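Local coordinates for major pilin protein fimA (PDB 2IMH) that is of unknown function and belongs to the DUF1028 family, although it carries the name of a major pilin, at residues A9-E13 against T14-G18; S138-T141 against F142-L146; A149-A152 against A153-A156; Q198-T202 against G203-D207. All blocks are in the same frame, centred on the assembly; numbering follows the deposited sequence. Where two conformers were deposited one is given.

In the fold
The four contacts follow one another along the chain, and no ligand or active site is defined here. Contact 1 is the turn of beta hairpin 4-11/16-23, in the middle of the six-stranded sheet. Contact 2 starts helix 142-155, and contact 3 lies in its C-terminal part; their centres are about 14 Å apart. Contacts 1 and 2 touch, with centres about 11 Å apart. The ring of F142 lies against the hairpin, with CZ 3.4 Å from A9 O. In one conformer R145 NH1 is 3.4 Å from D11 OD1, a long, weak and doubtful ion pair. Contact 4 is peripheral: its nearest atoms are about 5 Å from contact 2 and 12 Å from contact 1.

Contact 1 (A9-E13 against T14-G18); sequences AHDPE and TGAIG
T14 opens the returning half of a beta hairpin and ties its hydroxyl to D11. T14 OG1 donates to D11 OD2 at 2.7 Å, on the anti side of the carboxylate and somewhat out of its plane. OG1 sits between the backbone N and the carbonyl carbon (chi1 67°), which turns it to D11 and to the chain ahead. There it accepts from A16 N at 3.0 Å, an ST turn. A valine in its place would probably leave D11 OD2 without this donor and A16 N without its acceptor. G15 N gives a firm bond to D11 O at 2.8 Å, and T14 N adds a weak one to the same oxygen. G15 has positive phi (86°), where a CB would press on the carbonyl O of T14. Its CA lies at the edge of the H10 ring, 3.8 Å from CE1. A16 O takes D11 N at 2.9 Å and, weakly, H10 ND1 at 3.4 Å. I17 stands across from H10 in a non-hydrogen-bonded pair, and both side chains reach M89 of strand 85-90. G18 closes the ladder with A9: G18 N to A9 O and A9 N to G18 O are each 2.9 Å. The T14 hydroxyl both gives and accepts, which would hold its rotation. D11 therefore holds the turn through its side chain as well as its backbone.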
ATOM      1  N   ALA A   9       1.506  -6.011   1.368  1.00 14.84           N
ATOM      2  CA  ALA A   9       1.299  -7.305   2.011  1.00 15.58           C
ATOM      3  C   ALA A   9       0.127  -8.056   1.417  1.00 16.42           C
ATOM      4  O   ALA A   9      -0.777  -7.453   0.849  1.00 16.36           O
ATOM      5  CB  ALA A   9       1.075  -7.125   3.521  1.00 15.73           C
ATOM      6  N   HIS A  10       0.178  -9.378   1.580  1.00 17.07           N
ATOM      7  CA  HIS A  10      -0.889 -10.310   1.227  1.00 17.61           C
ATOM      8  C   HIS A  10      -1.486 -10.837   2.538  1.00 18.44           C
ATOM      9  O   HIS A  10      -0.757 -11.061   3.517  1.00 18.39           O
ATOM     10  CB  HIS A  10      -0.262 -11.433   0.359  1.00 18.12           C
ATOM     11  CG  HIS A  10      -1.085 -12.681   0.222  1.00 19.11           C
ATOM     12  ND1 HIS A  10      -2.395 -12.678  -0.209  1.00 22.09           N
ATOM     13  CD2 HIS A  10      -0.735 -13.986   0.348  1.00 19.00           C
ATOM     14  CE1 HIS A  10      -2.840 -13.925  -0.275  1.00 19.09           C
ATOM     15  NE2 HIS A  10      -1.850 -14.733   0.053  1.00 22.97           N
ATOM     16  N   ASP A  11      -2.808 -10.989   2.569  1.00 18.19           N
ATOM     17  CA  ASP A  11      -3.499 -11.552   3.723  1.00 19.72           C
ATOM     18  C   ASP A  11      -3.940 -12.975   3.348  1.00 20.11           C
ATOM     19  O   ASP A  11      -4.981 -13.148   2.722  1.00 20.11           O
ATOM     20  CB  ASP A  11      -4.720 -10.699   4.062  1.00 19.76           C
ATOM     21  CG  ASP A  11      -5.466 -11.195   5.292  1.00 22.39           C
ATOM     22  OD1 ASP A  11      -4.813 -11.608   6.261  1.00 23.29           O
ATOM     23  OD2 ASP A  11      -6.713 -11.154   5.283  1.00 26.09           O
ATOM     24  N   PRO A  12      -3.124 -13.989   3.690  1.00 20.88           N
ATOM     25  CA  PRO A  12      -3.388 -15.333   3.186  1.00 21.77           C
ATOM     26  C   PRO A  12      -4.788 -15.848   3.491  1.00 22.57           C
ATOM     27  O   PRO A  12      -5.415 -16.446   2.612  1.00 22.85           O
ATOM     28  CB  PRO A  12      -2.328 -16.178   3.892  1.00 22.20           C
ATOM     29  CG  PRO A  12      -1.207 -15.237   4.111  1.00 21.48           C
ATOM     30  CD  PRO A  12      -1.892 -13.952   4.502  1.00 21.07           C
ATOM     31  N   GLU A  13      -5.277 -15.605   4.702  1.00 23.47           N
ATOM     32  CA  GLU A  13      -6.583 -16.132   5.109  1.00 25.01           C
ATOM     33  C   GLU A  13      -7.704 -15.753   4.128  1.00 24.36           C
ATOM     34  O   GLU A  13      -8.551 -16.598   3.785  1.00 23.92           O
ATOM     35  CB  GLU A  13      -6.929 -15.708   6.542  1.00 24.89           C
ATOM     36  CG  GLU A  13      -8.398 -15.986   6.918  1.00 28.15           C
ATOM     37  CD  GLU A  13      -8.676 -15.982   8.418  1.00 29.22           C
ATOM     38  OE1 GLU A  13      -7.904 -15.365   9.194  1.00 36.05           O
ATOM     39  OE2 GLU A  13      -9.689 -16.604   8.820  1.00 34.70           O
ATOM     40  N   THR A  14      -7.689 -14.501   3.653  1.00 23.82           N
ATOM     41  CA  THR A  14      -8.771 -13.992   2.784  1.00 23.76           C
ATOM     42  C   THR A  14      -8.397 -13.883   1.310  1.00 23.03           C
ATOM     43  O   THR A  14      -9.269 -13.868   0.429  1.00 24.23           O
ATOM     44  CB  THR A  14      -9.280 -12.623   3.247  1.00 24.10           C
ATOM     45  OG1 THR A  14      -8.251 -11.631   3.062  1.00 24.62           O
ATOM     46  CG2 THR A  14      -9.677 -12.672   4.727  1.00 24.39           C
ATOM     47  N   GLY A  15      -7.104 -13.784   1.035  1.00 21.59           N
ATOM     48  CA  GLY A  15      -6.642 -13.557  -0.319  1.00 20.58           C
ATOM     49  C   GLY A  15      -6.625 -12.067  -0.621  1.00 19.83           C
ATOM     50  O   GLY A  15      -6.276 -11.666  -1.736  1.00 20.65           O
ATOM     51  N   ALA A  16      -6.982 -11.243   0.371  1.00 17.92           N
ATOM     52  CA  ALA A  16      -6.861  -9.787   0.184  1.00 16.31           C
ATOM     53  C   ALA A  16      -5.409  -9.420  -0.054  1.00 15.66           C
ATOM     54  O   ALA A  16      -4.493 -10.094   0.432  1.00 15.98           O
ATOM     55  CB  ALA A  16      -7.385  -9.032   1.385  1.00 16.92           C
ATOM     56  N   ILE A  17      -5.218  -8.340  -0.797  1.00 14.13           N
ATOM     57  CA  ILE A  17      -3.892  -7.747  -0.987  1.00 14.66           C
ATOM     58  C   ILE A  17      -3.987  -6.286  -0.566  1.00 13.77           C
ATOM     59  O   ILE A  17      -5.065  -5.680  -0.624  1.00 13.81           O
ATOM     60  CB  ILE A  17      -3.386  -7.898  -2.442  1.00 14.60           C
ATOM     61  CG1 ILE A  17      -4.371  -7.290  -3.467  1.00 15.14           C
ATOM     62  CG2 ILE A  17      -3.053  -9.377  -2.723  1.00 15.50           C
ATOM     63  CD1 ILE A  17      -3.825  -7.245  -4.912  1.00 16.21           C
ATOM     64  N   GLY A  18      -2.882  -5.724  -0.105  1.00 14.59           N
ATOM     65  CA  GLY A  18      -2.932  -4.322   0.277  1.00 14.51           C
ATOM     66  C   GLY A  18      -1.597  -3.663   0.456  1.00 14.44           C
ATOM     67  O   GLY A  18      -0.550  -4.278   0.277  1.00 13.83           O
TER
HETATM   68  O   HOH W   1     -10.286 -17.003   0.882  1.00 46.41           O

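Contact 2 (S138-T141 against F142-L146); sequences SDLT and FERRL
T141 O accepts R145 N at 3.0 Å, nearly along the C=O axis, in the first turn of helix 142-155, with T141 at the N-cap position. Just upstream, S138 OG accepts L140 N at 3.1 Å, an ST turn that shapes the loop after helix 126-137. A water bridges the two segments. It accepts from R144 NH1 at 2.7 Å and from T141 N at 3.2 Å. R145 bends back in the conformer described, and its NH2 gives a weak but straight bond to L140 O at 3.5 Å, which lies at the edge of the guanidinium. The F142 ring turns its edge, at CD1, to one face of the R145 guanidinium. Packing follows. S138 OG, anti to the backbone N (chi1 177°), runs up against R145 CG at 3.2 Å. An alanine here would probably leave L140 N without its acceptor and free the loop to shift. L140 crosses R144 and lays CD1 over one face of its guanidinium, offset toward the rim, 3.6 Å from CZ. Y197 of helix 189-200 touches T141 and R144. T141 OG1 rests against the aliphatic part of R144, 3.4 Å from its CG.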
ATOM      1  N   SER A 138       1.686  -8.390  14.717  1.00 25.32           N
ATOM      2  CA  SER A 138       0.310  -8.024  15.022  1.00 26.62           C
ATOM      3  C   SER A 138      -0.661  -9.157  14.729  1.00 27.53           C
ATOM      4  O   SER A 138      -0.596  -9.784  13.665  1.00 28.28           O
ATOM      5  CB  SER A 138      -0.109  -6.791  14.238  1.00 26.86           C
ATOM      6  OG  SER A 138      -1.477  -6.488  14.489  1.00 26.45           O
ATOM      7  N   ASP A 139      -1.569  -9.405  15.667  1.00 28.37           N
ATOM      8  CA  ASP A 139      -2.620 -10.394  15.442  1.00 28.92           C
ATOM      9  C   ASP A 139      -3.966  -9.717  15.137  1.00 28.20           C
ATOM     10  O   ASP A 139      -5.030 -10.349  15.193  1.00 27.94           O
ATOM     11  CB  ASP A 139      -2.718 -11.380  16.621  1.00 30.01           C
ATOM     12  CG  ASP A 139      -3.156 -10.712  17.924  1.00 33.57           C
ATOM     13  OD1 ASP A 139      -3.456  -9.493  17.927  1.00 37.60           O
ATOM     14  OD2 ASP A 139      -3.205 -11.419  18.962  1.00 39.33           O
ATOM     15  N   LEU A 140      -3.910  -8.434  14.793  1.00 26.98           N
ATOM     16  CA  LEU A 140      -5.117  -7.677  14.483  1.00 26.30           C
ATOM     17  C   LEU A 140      -5.590  -7.981  13.055  1.00 25.70           C
ATOM     18  O   LEU A 140      -4.946  -8.758  12.343  1.00 25.62           O
ATOM     19  CB  LEU A 140      -4.868  -6.179  14.680  1.00 26.47           C
ATOM     20  CG  LEU A 140      -4.372  -5.736  16.065  1.00 27.57           C
ATOM     21  CD1 LEU A 140      -4.201  -4.223  16.107  1.00 27.89           C
ATOM     22  CD2 LEU A 140      -5.294  -6.221  17.195  1.00 28.62           C
ATOM     23  N   THR A 141      -6.717  -7.391  12.660  1.00 24.67           N
ATOM     24  CA  THR A 141      -7.240  -7.528  11.293  1.00 24.34           C
ATOM     25  C   THR A 141      -6.203  -6.946  10.326  1.00 22.77           C
ATOM     26  O   THR A 141      -5.439  -6.060  10.711  1.00 22.54           O
ATOM     27  CB  THR A 141      -8.593  -6.787  11.117  1.00 24.70           C
ATOM     28  OG1 THR A 141      -8.409  -5.379  11.306  1.00 27.16           O
ATOM     29  CG2 THR A 141      -9.634  -7.280  12.117  1.00 26.56           C
ATOM     30  N   PHE A 142      -6.173  -7.468   9.099  1.00 21.38           N
ATOM     31  CA  PHE A 142      -5.182  -7.085   8.077  1.00 20.09           C
ATOM     32  C   PHE A 142      -4.960  -5.577   8.004  1.00 19.95           C
ATOM     33  O   PHE A 142      -3.822  -5.103   8.057  1.00 19.07           O
ATOM     34  CB  PHE A 142      -5.647  -7.631   6.729  1.00 19.94           C
ATOM     35  CG  PHE A 142      -4.717  -7.361   5.573  1.00 18.37           C
ATOM     36  CD1 PHE A 142      -3.387  -7.755   5.611  1.00 18.16           C
ATOM     37  CD2 PHE A 142      -5.202  -6.788   4.415  1.00 17.36           C
ATOM     38  CE1 PHE A 142      -2.552  -7.544   4.515  1.00 18.25           C
ATOM     39  CE2 PHE A 142      -4.372  -6.575   3.309  1.00 18.95           C
ATOM     40  CZ  PHE A 142      -3.051  -6.937   3.367  1.00 18.83           C
ATOM     41  N   GLU A 143      -6.051  -4.820   7.902  1.00 19.46           N
ATOM     42  CA  GLU A 143      -5.961  -3.356   7.780  1.00 20.37           C
ATOM     43  C   GLU A 143      -5.275  -2.699   8.975  1.00 19.70           C
ATOM     44  O   GLU A 143      -4.507  -1.755   8.810  1.00 19.09           O
ATOM     45  CB  GLU A 143      -7.356  -2.767   7.605  1.00 21.37           C
ATOM     46  CG  GLU A 143      -8.044  -3.210   6.320  1.00 24.06           C
ATOM     47  CD  GLU A 143      -8.734  -4.574   6.396  1.00 28.24           C
ATOM     48  OE1 GLU A 143      -8.682  -5.263   7.444  1.00 27.86           O
ATOM     49  OE2 GLU A 143      -9.345  -4.960   5.377  1.00 31.16           O
ATOM     50  N   ARG A 144      -5.565  -3.199  10.174  1.00 18.89           N
ATOM     51  CA  ARG A 144      -4.964  -2.663  11.387  1.00 18.92           C
ATOM     52  C   ARG A 144      -3.497  -3.040  11.503  1.00 17.95           C
ATOM     53  O   ARG A 144      -2.733  -2.330  12.155  1.00 17.89           O
ATOM     54  CB  ARG A 144      -5.741  -3.107  12.642  1.00 19.22           C
ATOM     55  CG  ARG A 144      -7.147  -2.511  12.734  1.00 21.28           C
ATOM     56  CD  ARG A 144      -7.901  -3.074  13.963  1.00 22.59           C
ATOM     57  NE  ARG A 144      -7.358  -2.522  15.211  1.00 32.68           N
ATOM     58  CZ  ARG A 144      -7.601  -2.988  16.440  1.00 35.30           C
ATOM     59  NH1 ARG A 144      -8.401  -4.040  16.635  1.00 36.08           N
ATOM     60  NH2 ARG A 144      -7.037  -2.388  17.492  1.00 36.44           N
ATOM     61  N   ARG A 145      -3.111  -4.155  10.876  1.00 17.70           N
ATOM     62  CA  ARG A 145      -1.701  -4.563  10.821  0.50 17.71           C
ATOM     63  C   ARG A 145      -0.918  -3.566   9.976  1.00 17.56           C
ATOM     64  O   ARG A 145       0.193  -3.171  10.336  1.00 17.53           O
ATOM     65  CB  ARG A 145      -1.566  -5.978  10.243  0.50 18.25           C
ATOM     66  CG  ARG A 145      -1.600  -7.074  11.301  0.50 19.06           C
ATOM     67  CD  ARG A 145      -2.401  -8.290  10.875  0.50 21.22           C
ATOM     68  NE  ARG A 145      -1.894  -8.982   9.688  0.50 19.94           N
ATOM     69  CZ  ARG A 145      -2.630  -9.807   8.948  0.50 21.29           C
ATOM     70  NH1 ARG A 145      -2.111 -10.397   7.886  0.50 21.78           N
ATOM     71  NH2 ARG A 145      -3.897 -10.035   9.262  0.50 19.74           N
ATOM     72  N   LEU A 146      -1.517  -3.157   8.852  1.00 16.89           N
ATOM     73  CA  LEU A 146      -0.911  -2.149   7.981  1.00 16.53           C
ATOM     74  C   LEU A 146      -0.755  -0.847   8.741  1.00 16.93           C
ATOM     75  O   LEU A 146       0.310  -0.234   8.722  1.00 17.05           O
ATOM     76  CB  LEU A 146      -1.740  -1.949   6.708  1.00 16.57           C
ATOM     77  CG  LEU A 146      -1.774  -3.127   5.718  1.00 15.39           C
ATOM     78  CD1 LEU A 146      -2.849  -2.876   4.660  1.00 13.98           C
ATOM     79  CD2 LEU A 146      -0.395  -3.383   5.070  1.00 15.30           C
TER
HETATM   80  O   HOH W   2      -8.537  -6.158  14.956  1.00 30.99           O

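Contact 3 (A149-A152 against A153-A156); sequences ALIA and AEGA
I151 and E154 come together on one side of the last turns of alpha helix 142-155 through their torsions. In I151, CG1 is anti to the carbonyl carbon (chi1 -74°), and a further bend at chi2 (-67°) turns CD1 to the glutamate. In E154, CG is anti to the backbone N (chi1 -178°) and the chain runs on extended. The two side chains lie side by side and point the same way. I151 CD1 ends 3.8 Å from E154 OE1, a methyl beside a carboxylate oxygen. A water bridges E154 OE1 and I151 O, donating to the first at 2.9 Å and to the second at 3.0 Å. I151 O also accepts G155 N at 2.9 Å, so two donors grip this one carbonyl. The glutamate is thereby linked to the backbone of the turn before it.

The regular helix bonds run beneath. A153 N to A149 O is 3.0 Å, and E154 N to L150 O is 2.9 Å. The helix weakens toward its end, where A156 N reaches A152 O only through a weak, bent bond.

A149 packs on I7 and A153 on F5, both of strand 4-11, while A152 meets A134 of helix 126-137. L150 touches F5, M131, and I190 and L193 of helix 189-200; I151 and E154 also touch I190. A156 CB lies 3.4 Å from A152 O.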
ATOM      1  N   ALA A 149       2.052  -1.018  11.224  1.00 16.98           N
ATOM      2  CA  ALA A 149       3.314  -0.864  10.505  1.00 16.74           C
ATOM      3  C   ALA A 149       3.691   0.597  10.278  1.00 16.58           C
ATOM      4  O   ALA A 149       4.838   0.982  10.526  1.00 16.43           O
ATOM      5  CB  ALA A 149       3.279  -1.623   9.187  1.00 16.18           C
ATOM      6  N   LEU A 150       2.735   1.416   9.828  1.00 17.16           N
ATOM      7  CA  LEU A 150       3.001   2.855   9.635  1.00 16.56           C
ATOM      8  C   LEU A 150       3.409   3.531  10.952  1.00 17.08           C
ATOM      9  O   LEU A 150       4.366   4.301  11.006  1.00 16.68           O
ATOM     10  CB  LEU A 150       1.767   3.568   9.083  1.00 17.57           C
ATOM     11  CG  LEU A 150       1.326   3.227   7.662  1.00 16.39           C
ATOM     12  CD1 LEU A 150       0.155   4.132   7.272  1.00 16.74           C
ATOM     13  CD2 LEU A 150       2.492   3.369   6.662  1.00 17.85           C
ATOM     14  N   ILE A 151       2.658   3.243  12.006  1.00 17.57           N
ATOM     15  CA  ILE A 151       2.943   3.803  13.330  1.00 18.52           C
ATOM     16  C   ILE A 151       4.340   3.420  13.847  1.00 18.49           C
ATOM     17  O   ILE A 151       5.084   4.280  14.345  1.00 19.22           O
ATOM     18  CB  ILE A 151       1.817   3.431  14.316  1.00 19.22           C
ATOM     19  CG1 ILE A 151       0.576   4.272  14.005  1.00 19.90           C
ATOM     20  CG2 ILE A 151       2.257   3.585  15.784  1.00 20.18           C
ATOM     21  CD1 ILE A 151       0.730   5.785  14.285  1.00 20.16           C
ATOM     22  N   ALA A 152       4.707   2.149  13.698  1.00 18.84           N
ATOM     23  CA  ALA A 152       6.038   1.681  14.123  1.00 18.81           C
ATOM     24  C   ALA A 152       7.138   2.349  13.305  1.00 18.94           C
ATOM     25  O   ALA A 152       8.197   2.686  13.828  1.00 19.13           O
ATOM     26  CB  ALA A 152       6.132   0.164  13.982  1.00 19.13           C
ATOM     27  N   ALA A 153       6.903   2.510  12.007  1.00 18.62           N
ATOM     28  CA  ALA A 153       7.901   3.139  11.137  1.00 18.79           C
ATOM     29  C   ALA A 153       8.098   4.582  11.563  1.00 19.05           C
ATOM     30  O   ALA A 153       9.229   5.069  11.632  1.00 18.97           O
ATOM     31  CB  ALA A 153       7.453   3.087   9.704  1.00 18.97           C
ATOM     32  N   GLU A 154       6.985   5.264  11.840  1.00 19.77           N
ATOM     33  CA  GLU A 154       7.028   6.664  12.297  1.00 20.22           C
ATOM     34  C   GLU A 154       7.764   6.786  13.633  1.00 21.00           C
ATOM     35  O   GLU A 154       8.621   7.651  13.803  1.00 21.59           O
ATOM     36  CB  GLU A 154       5.621   7.233  12.436  1.00 19.77           C
ATOM     37  CG  GLU A 154       5.608   8.688  12.860  1.00 21.83           C
ATOM     38  CD  GLU A 154       4.213   9.192  13.084  1.00 24.09           C
ATOM     39  OE1 GLU A 154       3.398   8.424  13.632  1.00 24.59           O
ATOM     40  OE2 GLU A 154       3.932  10.349  12.706  1.00 26.13           O
ATOM     41  N   GLY A 155       7.439   5.893  14.559  1.00 21.88           N
ATOM     42  CA  GLY A 155       8.014   5.917  15.899  1.00 23.70           C
ATOM     43  C   GLY A 155       9.504   5.602  15.947  1.00 25.07           C
ATOM     44  O   GLY A 155      10.192   5.954  16.911  1.00 24.45           O
ATOM     45  N   ALA A 156      10.000   4.916  14.922  1.00 25.91           N
ATOM     46  CA  ALA A 156      11.402   4.518  14.867  1.00 28.08           C
ATOM     47  C   ALA A 156      12.312   5.650  14.384  1.00 29.35           C
ATOM     48  O   ALA A 156      13.539   5.546  14.465  1.00 30.73           O
ATOM     49  CB  ALA A 156      11.554   3.277  13.981  1.00 27.78           C
TER
HETATM   50  O   HOH W   3       4.237   6.732  15.794  1.00 26.49           O

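Contact 4 (Q198-T202 against G203-D207); sequences QKATT and GDYAD
T202 O accepts A206 N at 3.2 Å across the break between helices 189-200 and 203-209, with the donor above the carbonyl plane rather than on a lone pair. G203 sits in the link at positive phi. Its phi of 61° and psi of -150° would drive a CB into the carbonyl carbon of T202. The T202 side chain folds back on the first helix. OG1 donates to Q198 O at 2.7 Å, one turn earlier, and T201 N adds a weak bond to the same oxygen. T201 OG1 likewise bonds back to Y197 O.

Y205 reaches back across the link between the helices. Its CG is anti to the backbone N (chi1 -179°), which swings the ring back to A200. A200 O lies at the ring edge, near its plane, 3.2 Å from Y205 CD2. A200 CB meets Y205 CE2 at 4.1 Å. K199 O is 3.7 Å from Y205 CB, at the root of the side chain. A206 CB points into the bend and touches T201 C at 3.5 Å.

Farther along, the Y205 ring meets that of W208, and D207 forms a salt bridge with R210. D204 OD2 is hydrogen-bonded to H231 of what is evidently the C-terminal histidine tag. This is a short loop linking two consecutive helices at the surface, with a positive-phi glycine at the junction.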
ATOM      1  N   GLN A 198     -11.680   3.896  10.549  1.00 16.01           N
ATOM      2  CA  GLN A 198     -12.794   3.509  11.410  0.50 16.32           C
ATOM      3  C   GLN A 198     -14.125   3.938  10.810  1.00 16.50           C
ATOM      4  O   GLN A 198     -15.104   3.165  10.817  1.00 17.37           O
ATOM      5  CB  GLN A 198     -12.630   4.052  12.831  0.50 16.24           C
ATOM      6  CG  GLN A 198     -11.423   3.486  13.593  0.50 16.39           C
ATOM      7  CD  GLN A 198     -11.366   1.966  13.634  0.50 15.92           C
ATOM      8  OE1 GLN A 198     -10.280   1.391  13.674  0.50 21.27           O
ATOM      9  NE2 GLN A 198     -12.523   1.310  13.629  0.50 15.45           N
ATOM     10  N   LYS A 199     -14.167   5.147  10.270  1.00 15.87           N
ATOM     11  CA  LYS A 199     -15.392   5.649   9.671  1.00 16.54           C
ATOM     12  C   LYS A 199     -15.778   4.844   8.425  1.00 15.81           C
ATOM     13  O   LYS A 199     -16.961   4.633   8.161  1.00 16.08           O
ATOM     14  CB  LYS A 199     -15.252   7.131   9.344  1.00 16.97           C
ATOM     15  CG  LYS A 199     -15.342   8.026  10.584  1.00 17.85           C
ATOM     16  CD  LYS A 199     -15.095   9.496  10.231  1.00 19.21           C
ATOM     17  CE  LYS A 199     -15.359  10.430  11.433  1.00 19.71           C
ATOM     18  NZ  LYS A 199     -14.474  10.231  12.614  1.00 21.06           N
ATOM     19  N   ALA A 200     -14.767   4.382   7.683  1.00 15.54           N
ATOM     20  CA  ALA A 200     -15.003   3.732   6.396  1.00 16.00           C
ATOM     21  C   ALA A 200     -15.367   2.256   6.538  1.00 16.08           C
ATOM     22  O   ALA A 200     -15.766   1.601   5.552  1.00 17.24           O
ATOM     23  CB  ALA A 200     -13.792   3.918   5.464  1.00 16.39           C
ATOM     24  N   THR A 201     -15.225   1.717   7.748  1.00 15.63           N
ATOM     25  CA  THR A 201     -15.360   0.267   7.938  1.00 15.84           C
ATOM     26  C   THR A 201     -16.356  -0.131   9.013  1.00 16.01           C
ATOM     27  O   THR A 201     -16.382  -1.295   9.439  1.00 16.03           O
ATOM     28  CB  THR A 201     -14.011  -0.406   8.240  1.00 15.88           C
ATOM     29  OG1 THR A 201     -13.467   0.135   9.455  1.00 16.82           O
ATOM     30  CG2 THR A 201     -13.035  -0.156   7.087  1.00 16.82           C
ATOM     31  N   THR A 202     -17.184   0.823   9.443  1.00 15.34           N
ATOM     32  CA  THR A 202     -18.148   0.567  10.512  1.00 15.55           C
ATOM     33  C   THR A 202     -19.493   1.230  10.205  1.00 14.85           C
ATOM     34  O   THR A 202     -19.589   2.109   9.332  1.00 16.18           O
ATOM     35  CB  THR A 202     -17.640   1.117  11.871  1.00 15.54           C
ATOM     36  OG1 THR A 202     -17.507   2.537  11.769  1.00 14.44           O
ATOM     37  CG2 THR A 202     -16.259   0.526  12.268  1.00 14.92           C
ATOM     38  N   GLY A 203     -20.545   0.821  10.924  1.00 14.95           N
ATOM     39  CA  GLY A 203     -21.807   1.570  10.904  1.00 14.91           C
ATOM     40  C   GLY A 203     -22.490   1.695   9.547  1.00 15.00           C
ATOM     41  O   GLY A 203     -22.352   0.813   8.679  1.00 14.95           O
ATOM     42  N   ASP A 204     -23.218   2.805   9.375  1.00 14.56           N
ATOM     43  CA  ASP A 204     -24.003   3.086   8.167  1.00 15.58           C
ATOM     44  C   ASP A 204     -23.155   2.978   6.901  1.00 15.80           C
ATOM     45  O   ASP A 204     -23.552   2.327   5.916  1.00 16.18           O
ATOM     46  CB  ASP A 204     -24.611   4.494   8.268  1.00 16.14           C
ATOM     47  CG  ASP A 204     -25.224   4.970   6.956  1.00 18.39           C
ATOM     48  OD1 ASP A 204     -26.144   4.289   6.448  1.00 21.12           O
ATOM     49  OD2 ASP A 204     -24.783   6.024   6.445  1.00 23.50           O
ATOM     50  N   TYR A 205     -21.972   3.583   6.940  1.00 15.19           N
ATOM     51  CA  TYR A 205     -21.142   3.610   5.728  1.00 15.75           C
ATOM     52  C   TYR A 205     -20.770   2.188   5.304  1.00 15.70           C
ATOM     53  O   TYR A 205     -20.904   1.824   4.126  1.00 16.19           O
ATOM     54  CB  TYR A 205     -19.897   4.456   5.913  1.00 15.31           C
ATOM     55  CG  TYR A 205     -19.053   4.494   4.667  1.00 15.77           C
ATOM     56  CD1 TYR A 205     -19.284   5.448   3.669  1.00 17.12           C
ATOM     57  CD2 TYR A 205     -18.028   3.565   4.474  1.00 15.62           C
ATOM     58  CE1 TYR A 205     -18.491   5.469   2.491  1.00 16.10           C
ATOM     59  CE2 TYR A 205     -17.234   3.590   3.330  1.00 14.42           C
ATOM     60  CZ  TYR A 205     -17.472   4.532   2.348  1.00 14.77           C
ATOM     61  OH  TYR A 205     -16.664   4.516   1.229  1.00 16.45           O
ATOM     62  N   ALA A 206     -20.326   1.368   6.263  1.00 15.46           N
ATOM     63  CA  ALA A 206     -19.937   0.002   5.937  1.00 16.10           C
ATOM     64  C   ALA A 206     -21.154  -0.799   5.446  1.00 16.62           C
ATOM     65  O   ALA A 206     -21.047  -1.608   4.514  1.00 16.56           O
ATOM     66  CB  ALA A 206     -19.275  -0.665   7.120  1.00 16.98           C
ATOM     67  N   ASP A 207     -22.312  -0.524   6.037  1.00 16.90           N
ATOM     68  CA  ASP A 207     -23.559  -1.186   5.621  1.00 17.61           C
ATOM     69  C   ASP A 207     -23.891  -0.865   4.159  1.00 17.54           C
ATOM     70  O   ASP A 207     -24.274  -1.754   3.402  1.00 17.90           O
ATOM     71  CB  ASP A 207     -24.723  -0.763   6.516  1.00 18.15           C
ATOM     72  CG  ASP A 207     -26.026  -1.407   6.101  1.00 19.53           C
ATOM     73  OD1 ASP A 207     -26.141  -2.650   6.231  1.00 22.13           O
ATOM     74  OD2 ASP A 207     -26.921  -0.671   5.615  1.00 21.83           O
TER